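PDB 2WW8: CELL WALL surface anchor family protein from Streptococcus pneumoniae, which serves as the adhesin of the pneumococcal pilus and probably attaches the bacterium to host cells through an integrin-like domain that carries a metal site. Local coordinates for residues Ala248-Ile259 with Ile331-Ala342; Ser266-Thr274 with Lys365-Arg375. One frame throughout, in Å; residues are numbered along the deposited sequence.

Contact 1 of 2, residues Ala248-Ile259 with Ile331-Ala342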
loop_
_atom_site.group_PDB
_atom_site.type_symbol
_atom_site.label_atom_id
_atom_site.label_comp_id
_atom_site.label_asym_id
_atom_site.label_seq_id
_atom_site.Cartn_x
_atom_site.Cartn_y
_atom_site.Cartn_z
ATOM N N ALA A 248 32.628 14.199 1.058
ATOM C CA ALA A 248 32.326 13.306 -0.057
ATOM C C ALA A 248 30.888 12.795 0.043
ATOM O O ALA A 248 30.120 12.809 -0.950
ATOM C CB ALA A 248 33.346 12.206 -0.162
ATOM N N GLU A 249 30.515 12.349 1.231
ATOM C CA GLU A 249 29.208 11.750 1.325
ATOM C C GLU A 249 28.105 12.776 1.101
ATOM O O GLU A 249 27.078 12.482 0.476
ATOM C CB GLU A 249 28.997 10.869 2.561
ATOM C CG GLU A 249 28.606 11.549 3.787
ATOM C CD GLU A 249 28.532 10.675 5.027
ATOM O OE1 GLU A 249 28.869 9.472 5.032
ATOM O OE2 GLU A 249 28.150 11.253 6.051
ATOM N N ARG A 250 28.273 13.976 1.629
ATOM C CA ARG A 250 27.244 14.964 1.467
ATOM C C ARG A 250 27.176 15.507 0.041
ATOM O O ARG A 250 26.087 15.813 -0.430
ATOM C CB ARG A 250 27.307 16.066 2.540
ATOM C CG ARG A 250 27.044 15.511 3.954
ATOM C CD ARG A 250 27.253 16.558 5.011
ATOM N NE ARG A 250 26.957 15.964 6.296
ATOM C CZ ARG A 250 27.229 16.487 7.498
ATOM N NH1 ARG A 250 27.793 17.686 7.656
ATOM N NH2 ARG A 250 26.873 15.809 8.581
ATOM N N ALA A 251 28.308 15.706 -0.615
ATOM C CA ALA A 251 28.321 16.182 -2.011
ATOM C C ALA A 251 27.738 15.085 -2.864
ATOM O O ALA A 251 27.070 15.458 -3.811
ATOM C CB ALA A 251 29.730 16.479 -2.494
ATOM N N GLY A 252 28.020 13.806 -2.563
ATOM C CA GLY A 252 27.458 12.660 -3.301
ATOM C C GLY A 252 25.947 12.548 -3.115
ATOM O O GLY A 252 25.206 12.437 -4.103
ATOM N N GLU A 253 25.462 12.614 -1.875
ATOM C CA GLU A 253 24.013 12.602 -1.663
ATOM C C GLU A 253 23.319 13.805 -2.334
ATOM O O GLU A 253 22.207 13.624 -2.863
ATOM C CB GLU A 253 23.630 12.528 -0.181
ATOM C CG GLU A 253 24.170 11.273 0.568
ATOM C CD GLU A 253 24.169 11.335 2.127
ATOM O OE1 GLU A 253 23.949 12.425 2.734
ATOM O OE2 GLU A 253 24.425 10.278 2.772
ATOM N N ALA A 254 23.936 14.997 -2.293
ATOM C CA ALA A 254 23.374 16.184 -2.944
ATOM C C ALA A 254 23.347 15.947 -4.481
ATOM O O ALA A 254 22.351 16.234 -5.130
ATOM C CB ALA A 254 24.182 17.441 -2.632
ATOM N N THR A 255 24.423 15.393 -5.048
ATOM C CA THR A 255 24.468 15.114 -6.484
ATOM C C THR A 255 23.323 14.176 -6.914
ATOM O O THR A 255 22.599 14.513 -7.876
ATOM C CB THR A 255 25.850 14.572 -6.894
ATOM O OG1 THR A 255 26.834 15.547 -6.558
ATOM C CG2 THR A 255 25.996 14.194 -8.390
ATOM N N ARG A 256 23.175 13.058 -6.188
ATOM C CA ARG A 256 22.098 12.107 -6.447
ATOM C C ARG A 256 20.732 12.800 -6.412
ATOM O O ARG A 256 19.922 12.448 -7.275
ATOM C CB ARG A 256 22.088 10.894 -5.512
ATOM C CG ARG A 256 23.346 10.008 -5.734
ATOM C CD ARG A 256 23.388 8.922 -4.646
ATOM N NE ARG A 256 24.507 8.077 -5.037
ATOM C CZ ARG A 256 25.149 7.219 -4.256
ATOM N NH1 ARG A 256 24.749 7.071 -2.990
ATOM N NH2 ARG A 256 26.162 6.518 -4.785
ATOM N N SER A 257 20.497 13.698 -5.445
ATOM C CA SER A 257 19.182 14.358 -5.348
ATOM C C SER A 257 18.971 15.340 -6.490
ATOM O O SER A 257 17.878 15.406 -7.021
ATOM C CB SER A 257 18.887 15.047 -4.018
ATOM O OG SER A 257 17.641 15.708 -4.160
ATOM N N LEU A 258 20.014 16.060 -6.873
ATOM C CA LEU A 258 19.965 16.948 -8.026
ATOM C C LEU A 258 19.673 16.167 -9.338
ATOM O O LEU A 258 18.858 16.578 -10.155
ATOM C CB LEU A 258 21.276 17.754 -8.157
ATOM C CG LEU A 258 21.372 18.673 -9.389
ATOM C CD1 LEU A 258 20.292 19.756 -9.340
ATOM C CD2 LEU A 258 22.760 19.279 -9.577
ATOM N N ILE A 259 20.323 15.024 -9.527
ATOM C CA ILE A 259 20.018 14.143 -10.643
ATOM C C ILE A 259 18.512 13.812 -10.615
ATOM O O ILE A 259 17.853 13.933 -11.658
ATOM C CB ILE A 259 20.876 12.872 -10.581
ATOM C CG1 ILE A 259 22.331 13.282 -10.856
ATOM C CG2 ILE A 259 20.375 11.847 -11.577
ATOM C CD1 ILE A 259 23.320 12.158 -10.543
ATOM N N ILE A 331 20.099 6.077 -15.692
ATOM C CA ILE A 331 20.116 7.053 -14.593
ATOM C C ILE A 331 20.381 6.351 -13.260
ATOM O O ILE A 331 21.177 6.850 -12.456
ATOM C CB ILE A 331 18.804 7.863 -14.517
ATOM C CG1 ILE A 331 18.723 8.826 -15.737
ATOM C CG2 ILE A 331 18.748 8.619 -13.175
ATOM C CD1 ILE A 331 17.350 9.237 -16.071
ATOM N N VAL A 332 19.737 5.200 -13.043
ATOM C CA VAL A 332 20.019 4.365 -11.871
ATOM C C VAL A 332 21.521 4.002 -11.759
ATOM O O VAL A 332 22.111 4.012 -10.690
ATOM C CB VAL A 332 19.147 3.092 -11.797
ATOM C CG1 VAL A 332 19.654 2.089 -10.676
ATOM C CG2 VAL A 332 17.678 3.478 -11.573
ATOM N N GLU A 333 22.106 3.672 -12.901
ATOM C CA GLU A 333 23.476 3.242 -12.964
ATOM C C GLU A 333 24.372 4.442 -12.696
ATOM O O GLU A 333 25.296 4.355 -11.898
ATOM C CB GLU A 333 23.684 2.602 -14.335
ATOM C CG GLU A 333 25.059 1.991 -14.476
ATOM C CD GLU A 333 25.311 1.430 -15.879
ATOM O OE1 GLU A 333 24.357 1.302 -16.699
ATOM O OE2 GLU A 333 26.512 1.167 -16.135
ATOM N N LEU A 334 24.050 5.587 -13.298
ATOM C CA LEU A 334 24.804 6.815 -13.085
ATOM C C LEU A 334 24.801 7.238 -11.601
ATOM O O LEU A 334 25.849 7.565 -11.020
ATOM C CB LEU A 334 24.307 7.878 -14.066
ATOM C CG LEU A 334 24.803 9.330 -14.043
ATOM C CD1 LEU A 334 24.314 10.136 -15.279
ATOM C CD2 LEU A 334 24.345 10.036 -12.756
ATOM N N LYS A 335 23.629 7.248 -10.972
ATOM C CA LYS A 335 23.574 7.624 -9.556
ATOM C C LYS A 335 24.375 6.623 -8.717
ATOM O O LYS A 335 24.944 7.040 -7.738
ATOM C CB LYS A 335 22.124 7.619 -9.033
ATOM C CG LYS A 335 21.276 8.841 -9.498
ATOM C CD LYS A 335 19.852 8.583 -9.158
ATOM C CE LYS A 335 19.582 8.753 -7.738
ATOM N NZ LYS A 335 18.163 8.327 -7.522
ATOM N N ASN A 336 24.410 5.321 -9.022
ATOM C CA ASN A 336 25.287 4.369 -8.301
ATOM C C ASN A 336 26.785 4.572 -8.514
ATOM O O ASN A 336 27.610 3.971 -7.807
ATOM C CB ASN A 336 24.992 2.917 -8.688
ATOM C CG ASN A 336 23.673 2.407 -8.097
ATOM O OD1 ASN A 336 23.240 2.882 -7.046
ATOM N ND2 ASN A 336 23.020 1.462 -8.767
ATOM N N LYS A 337 27.144 5.368 -9.513
ATOM C CA LYS A 337 28.557 5.684 -9.769
ATOM C C LYS A 337 29.007 6.912 -9.034
ATOM O O LYS A 337 30.232 7.152 -8.925
ATOM C CB LYS A 337 28.805 5.884 -11.274
ATOM C CG LYS A 337 28.843 4.434 -11.798
ATOM C CD LYS A 337 29.000 4.368 -13.270
ATOM C CE LYS A 337 30.467 4.141 -13.559
ATOM N NZ LYS A 337 30.642 4.261 -15.068
ATOM N N VAL A 338 28.042 7.713 -8.574
ATOM C CA VAL A 338 28.364 8.886 -7.751
ATOM C C VAL A 338 29.142 8.407 -6.493
ATOM O O VAL A 338 28.608 7.610 -5.770
ATOM C CB VAL A 338 27.112 9.667 -7.339
ATOM C CG1 VAL A 338 27.540 10.838 -6.468
ATOM C CG2 VAL A 338 26.343 10.196 -8.586
ATOM N N PRO A 339 30.374 8.907 -6.237
ATOM C CA PRO A 339 31.134 8.470 -5.080
ATOM C C PRO A 339 30.550 9.109 -3.796
ATOM O O PRO A 339 30.128 10.282 -3.848
ATOM C CB PRO A 339 32.538 9.032 -5.364
ATOM C CG PRO A 339 32.267 10.299 -6.134
ATOM C CD PRO A 339 31.104 9.919 -7.024
ATOM N N THR A 340 30.571 8.370 -2.687
ATOM C CA THR A 340 30.287 8.993 -1.367
ATOM C C THR A 340 31.475 8.912 -0.389
ATOM O O THR A 340 31.310 9.116 0.830
ATOM C CB THR A 340 29.056 8.340 -0.684
ATOM O OG1 THR A 340 29.255 6.918 -0.655
ATOM C CG2 THR A 340 27.799 8.688 -1.469
ATOM N N GLU A 341 32.644 8.584 -0.946
ATOM C CA GLU A 341 33.905 8.500 -0.194
ATOM C C GLU A 341 34.957 9.068 -1.114
ATOM O O GLU A 341 34.754 9.082 -2.354
ATOM C CB GLU A 341 34.274 7.019 0.060
ATOM C CG GLU A 341 33.165 6.154 0.692
ATOM C CD GLU A 341 32.924 6.411 2.182
ATOM O OE1 GLU A 341 33.740 7.085 2.867
ATOM O OE2 GLU A 341 31.896 5.917 2.694
ATOM N N ALA A 342 36.080 9.469 -0.526
ATOM C CA ALA A 342 37.300 9.812 -1.214
ATOM C C ALA A 342 38.420 9.060 -0.471
ATOM O O ALA A 342 38.193 8.369 0.509
ATOM C CB ALA A 342 37.525 11.344 -1.173
HETATM O O HOH W 1 31.223 12.825 -3.524
#

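Contact 2 of 2, residues Ser266-Thr274 with Lys365-Arg375. With CA (calcium ion), chain C.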
loop_
_atom_site.group_PDB
_atom_site.type_symbol
_atom_site.label_atom_id
_atom_site.label_comp_id
_atom_site.label_asym_id
_atom_site.label_seq_id
_atom_site.Cartn_x
_atom_site.Cartn_y
_atom_site.Cartn_z
ATOM N N SER A 266 11.382 13.635 -18.044
ATOM C CA SER A 266 12.020 12.650 -18.936
ATOM C C SER A 266 12.695 13.236 -20.204
ATOM O O SER A 266 13.481 12.524 -20.847
ATOM C CB SER A 266 10.988 11.548 -19.317
ATOM O OG SER A 266 10.021 12.081 -20.237
ATOM N N GLU A 267 12.411 14.485 -20.588
ATOM C CA GLU A 267 13.201 15.107 -21.664
ATOM C C GLU A 267 14.632 15.568 -21.359
ATOM O O GLU A 267 15.452 15.778 -22.277
ATOM C CB GLU A 267 12.472 16.274 -22.318
ATOM C CG GLU A 267 11.005 16.051 -22.546
ATOM C CD GLU A 267 10.795 15.757 -23.981
ATOM O OE1 GLU A 267 11.497 14.790 -24.382
ATOM O OE2 GLU A 267 9.992 16.486 -24.652
ATOM N N ASN A 268 14.966 15.681 -20.073
ATOM C CA ASN A 268 16.213 16.323 -19.689
ATOM C C ASN A 268 17.238 15.200 -19.748
ATOM O O ASN A 268 16.850 14.059 -19.679
ATOM C CB ASN A 268 16.109 16.916 -18.281
ATOM C CG ASN A 268 15.215 18.151 -18.222
ATOM O OD1 ASN A 268 14.939 18.798 -19.231
ATOM N ND2 ASN A 268 14.835 18.534 -17.016
ATOM N N ARG A 269 18.517 15.511 -19.947
ATOM C CA ARG A 269 19.513 14.463 -19.961
ATOM C C ARG A 269 20.651 14.894 -19.036
ATOM O O ARG A 269 20.872 16.093 -18.875
ATOM C CB ARG A 269 20.042 14.230 -21.381
ATOM C CG ARG A 269 19.100 13.442 -22.314
ATOM C CD ARG A 269 19.430 14.012 -23.709
ATOM N NE ARG A 269 20.456 13.255 -24.381
ATOM C CZ ARG A 269 21.401 13.727 -25.196
ATOM N NH1 ARG A 269 21.585 14.997 -25.489
ATOM N NH2 ARG A 269 22.233 12.864 -25.751
ATOM N N VAL A 270 21.354 13.931 -18.428
ATOM C CA VAL A 270 22.453 14.196 -17.487
ATOM C C VAL A 270 23.658 13.284 -17.770
ATOM O O VAL A 270 23.487 12.125 -18.224
ATOM C CB VAL A 270 21.988 13.986 -15.992
ATOM C CG1 VAL A 270 21.057 15.082 -15.589
ATOM C CG2 VAL A 270 21.364 12.623 -15.734
ATOM N N ALA A 271 24.841 13.783 -17.456
ATOM C CA ALA A 271 26.076 13.011 -17.470
ATOM C C ALA A 271 26.844 13.429 -16.207
ATOM O O ALA A 271 26.513 14.430 -15.607
ATOM C CB ALA A 271 26.875 13.422 -18.711
ATOM N N LEU A 272 27.895 12.699 -15.828
ATOM C CA LEU A 272 28.569 12.826 -14.536
ATOM C C LEU A 272 30.055 12.654 -14.814
ATOM O O LEU A 272 30.498 11.676 -15.459
ATOM C CB LEU A 272 28.064 11.739 -13.560
ATOM C CG LEU A 272 28.953 11.552 -12.298
ATOM C CD1 LEU A 272 28.864 12.813 -11.396
ATOM C CD2 LEU A 272 28.505 10.236 -11.584
ATOM N N VAL A 273 30.821 13.650 -14.380
ATOM C CA VAL A 273 32.269 13.582 -14.494
ATOM C C VAL A 273 32.821 13.744 -13.075
ATOM O O VAL A 273 32.698 14.828 -12.478
ATOM C CB VAL A 273 32.849 14.678 -15.405
ATOM C CG1 VAL A 273 34.421 14.651 -15.445
ATOM C CG2 VAL A 273 32.264 14.581 -16.878
ATOM N N THR A 274 33.482 12.699 -12.587
ATOM C CA THR A 274 34.202 12.781 -11.328
ATOM C C THR A 274 35.700 12.941 -11.594
ATOM O O THR A 274 36.258 12.252 -12.477
ATOM C CB THR A 274 33.905 11.553 -10.486
ATOM O OG1 THR A 274 32.514 11.625 -10.089
ATOM C CG2 THR A 274 34.777 11.520 -9.184
ATOM N N LYS A 365 36.428 17.958 -20.120
ATOM C CA LYS A 365 35.558 16.826 -20.281
ATOM C C LYS A 365 34.098 17.320 -20.351
ATOM O O LYS A 365 33.380 16.837 -21.190
ATOM C CB LYS A 365 35.764 15.802 -19.149
ATOM C CG LYS A 365 34.901 14.537 -19.419
ATOM C CD LYS A 365 35.161 13.988 -20.828
ATOM C CE LYS A 365 36.329 13.030 -20.817
ATOM N NZ LYS A 365 36.498 12.473 -22.186
ATOM N N ALA A 366 33.657 18.262 -19.516
ATOM C CA ALA A 366 32.273 18.783 -19.636
ATOM C C ALA A 366 32.063 19.463 -21.002
ATOM O O ALA A 366 31.074 19.213 -21.677
ATOM C CB ALA A 366 31.959 19.789 -18.539
ATOM N N ASP A 367 32.991 20.299 -21.457
ATOM C CA ASP A 367 32.834 20.923 -22.793
ATOM C C ASP A 367 32.784 19.864 -23.907
ATOM O O ASP A 367 31.960 19.986 -24.806
ATOM C CB ASP A 367 34.034 21.862 -23.015
ATOM C CG ASP A 367 33.871 22.756 -24.219
ATOM O OD1 ASP A 367 32.752 23.164 -24.541
ATOM O OD2 ASP A 367 34.874 23.113 -24.847
ATOM N N GLU A 368 33.619 18.817 -23.827
ATOM C CA GLU A 368 33.590 17.716 -24.791
ATOM C C GLU A 368 32.242 17.000 -24.848
ATOM O O GLU A 368 31.663 16.808 -25.933
ATOM C CB GLU A 368 34.717 16.694 -24.487
ATOM C CG GLU A 368 34.705 15.458 -25.339
ATOM C CD GLU A 368 35.942 14.564 -25.052
ATOM O OE1 GLU A 368 36.657 14.668 -24.024
ATOM O OE2 GLU A 368 36.258 13.740 -25.917
ATOM N N ILE A 369 31.722 16.598 -23.692
ATOM C CA ILE A 369 30.408 15.958 -23.645
ATOM C C ILE A 369 29.309 16.842 -24.262
ATOM O O ILE A 369 28.530 16.365 -25.075
ATOM C CB ILE A 369 30.021 15.543 -22.202
ATOM C CG1 ILE A 369 30.990 14.429 -21.776
ATOM C CG2 ILE A 369 28.510 15.176 -22.094
ATOM C CD1 ILE A 369 30.850 14.123 -20.320
ATOM N N LEU A 370 29.214 18.096 -23.839
ATOM C CA LEU A 370 28.159 19.006 -24.382
ATOM C C LEU A 370 28.386 19.283 -25.868
ATOM O O LEU A 370 27.442 19.206 -26.662
ATOM C CB LEU A 370 28.183 20.281 -23.564
ATOM C CG LEU A 370 27.647 20.130 -22.145
ATOM C CD1 LEU A 370 28.001 21.385 -21.378
ATOM C CD2 LEU A 370 26.061 19.853 -22.168
ATOM N N THR A 371 29.642 19.514 -26.267
ATOM C CA THR A 371 29.918 19.746 -27.676
ATOM C C THR A 371 29.487 18.522 -28.523
ATOM O O THR A 371 28.881 18.632 -29.596
ATOM C CB THR A 371 31.414 20.181 -27.885
ATOM O OG1 THR A 371 31.612 21.457 -27.233
ATOM C CG2 THR A 371 31.655 20.395 -29.396
ATOM N N GLN A 372 29.867 17.337 -28.057
ATOM C CA GLN A 372 29.692 16.140 -28.877
ATOM C C GLN A 372 28.300 15.562 -28.751
ATOM O O GLN A 372 27.793 15.022 -29.724
ATOM C CB GLN A 372 30.700 15.077 -28.492
ATOM C CG GLN A 372 32.074 15.547 -28.972
ATOM C CD GLN A 372 33.071 14.475 -28.703
ATOM O OE1 GLN A 372 32.693 13.410 -28.205
ATOM N NE2 GLN A 372 34.336 14.729 -29.001
ATOM N N GLN A 373 27.686 15.698 -27.580
ATOM C CA GLN A 373 26.441 14.946 -27.340
ATOM C C GLN A 373 25.179 15.787 -27.093
ATOM O O GLN A 373 24.099 15.232 -27.195
ATOM C CB GLN A 373 26.618 14.012 -26.157
ATOM C CG GLN A 373 27.885 13.083 -26.274
ATOM C CD GLN A 373 27.997 12.266 -24.976
ATOM O OE1 GLN A 373 26.983 11.783 -24.468
ATOM N NE2 GLN A 373 29.168 12.111 -24.445
ATOM N N ALA A 374 25.286 17.073 -26.784
ATOM C CA ALA A 374 24.093 17.855 -26.468
ATOM C C ALA A 374 23.206 18.011 -27.710
ATOM O O ALA A 374 23.679 18.049 -28.863
ATOM C CB ALA A 374 24.488 19.244 -25.931
ATOM N N ARG A 375 21.906 18.111 -27.455
ATOM C CA ARG A 375 20.992 18.465 -28.491
ATOM C C ARG A 375 21.158 19.898 -28.986
ATOM O O ARG A 375 21.567 20.783 -28.251
ATOM C CB ARG A 375 19.546 18.178 -28.073
ATOM C CG ARG A 375 19.380 16.687 -27.756
ATOM C CD ARG A 375 18.075 16.538 -26.987
ATOM N NE ARG A 375 18.317 16.933 -25.601
ATOM C CZ ARG A 375 17.485 16.622 -24.610
ATOM N NH1 ARG A 375 16.331 16.052 -24.916
ATOM N NH2 ARG A 375 17.750 16.986 -23.367
HETATM CA CA CA C . 33.868 24.796 -26.238
HETATM O O HOH W 2 32.804 23.578 -28.036
HETATM O O HOH W 3 35.943 24.655 -27.395
HETATM O O HOH W 4 34.017 26.690 -27.793
#

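Contact 1 of 2, residues Ala248-Ile259 with Ile331-Ala342
Two neighbouring helices of the integrin-like (von Willebrand factor A type) domain run nearly antiparallel here, the axes of 248-259 and 331-337 at 165° and 9.8 Å apart, and the chain leaving the second helix continues along the first. R256 reaches across to the C-terminal turn of the other helix: its NE donates to K335 O (2.9 Å), and NH2 adds a weak bond to the same oxygen. V338 N meets K335 O from the other face of the carbonyl plane, so R256 shares an acceptor already used by the turn. With CG beside the backbone N (chi1 -66°) and the chain extended as far as NE, the guanidinium lies across T340, whose CG2 covers one face 3.8 Å from NH1. I259 packs against I331, L334 and K335; its CG2 rests on K335 CG at 3.8 Å, while its CD1 faces L334 CD2 in a tight contact. V338 sends its two methyls different ways, CG1 onto G252 CA (3.7 Å) and CG2 toward T255 CG2 (4.0 Å). At G252 the absence of a side chain lets the P339 carbonyl come close to the helix. One water donates to both A248 O and P339 O, joining helix and loop; nearby, A248 CB packs on the backbone of E341. The K335 chain bends at chi3, its CE lying against R256 CB and its NZ in a salt bridge with D260. Behind the pair lies the parallel sheet: T255 and I259 touch I229 of strand 225-232, and L334 and V338 press on strand 269-275. A254 packs on helix 575-583 instead.

Contact 2 of 2, residues Ser266-Thr274 with Lys365-Arg375
R269 and R375 cross obliquely with their guanidinium planes 73° apart, the R375 guanidinium lying over the aliphatic part of R269. R269 CD sits above the centre of the R375 guanidinium, 3.4 Å from CZ, so an aliphatic carbon covers that face while the edge stays engaged in hydrogen bonds. R375 turns both terminal nitrogens end-on to a single oxygen: NH1 and NH2 each lie 2.8 Å from E267 O, in the carbonyl plane and close to the plane of the guanidinium. R269, its chain bent at chi2 and chi3, turns the other way to the end of the helix, where NH1 donates to Q373 O at 3.0 Å with an N-H...O angle of 161° and NH2 adds a weak bond. D226 forms salt bridges with both arginines, which would probably offset their like charges. Further along the strand the contact becomes apolar. A271 CB faces I369 CG2 at 4.1 Å, and V273 CG2 touches both I369 CD1 and the CG of K365, whose chain crosses V273 at about a right angle before NZ turns back to a salt bridge with E368. On a different side of the helix D367 holds the calcium ion through both carboxylate oxygens, OD2 at 2.4 Å, with N526, D530 and three waters completing the site. T371 OG1 accepts from one of these waters and donates to D367 O. A helix packed along the face of the outermost parallel strand of a sheet, here at 158° to it, is typical of the Rossmann-like von Willebrand factor A fold.

In the fold
Contacts 1 and 2 meet at strand 269-275, the outermost parallel strand of the sheet, and their centres lie about 17 Å apart. Helix 328-337 with the chain that follows it, and helix 359-373 of contact 2, pack on its two faces, while helix 247-263 lies over strand 225-232. L334 and V338 of contact 1 touch V270 and L272, whereas A271 and V273 point to the helix of contact 2. Both are partly buried, with apolar side chains toward the sheet and arginines binding backbone carbonyls where the packing is more exposed. Contact 1 joins helix to helix and loop, with a bridging water; contact 2 joins strand to helix, with paired arginines, and its helix carries a calcium ligand.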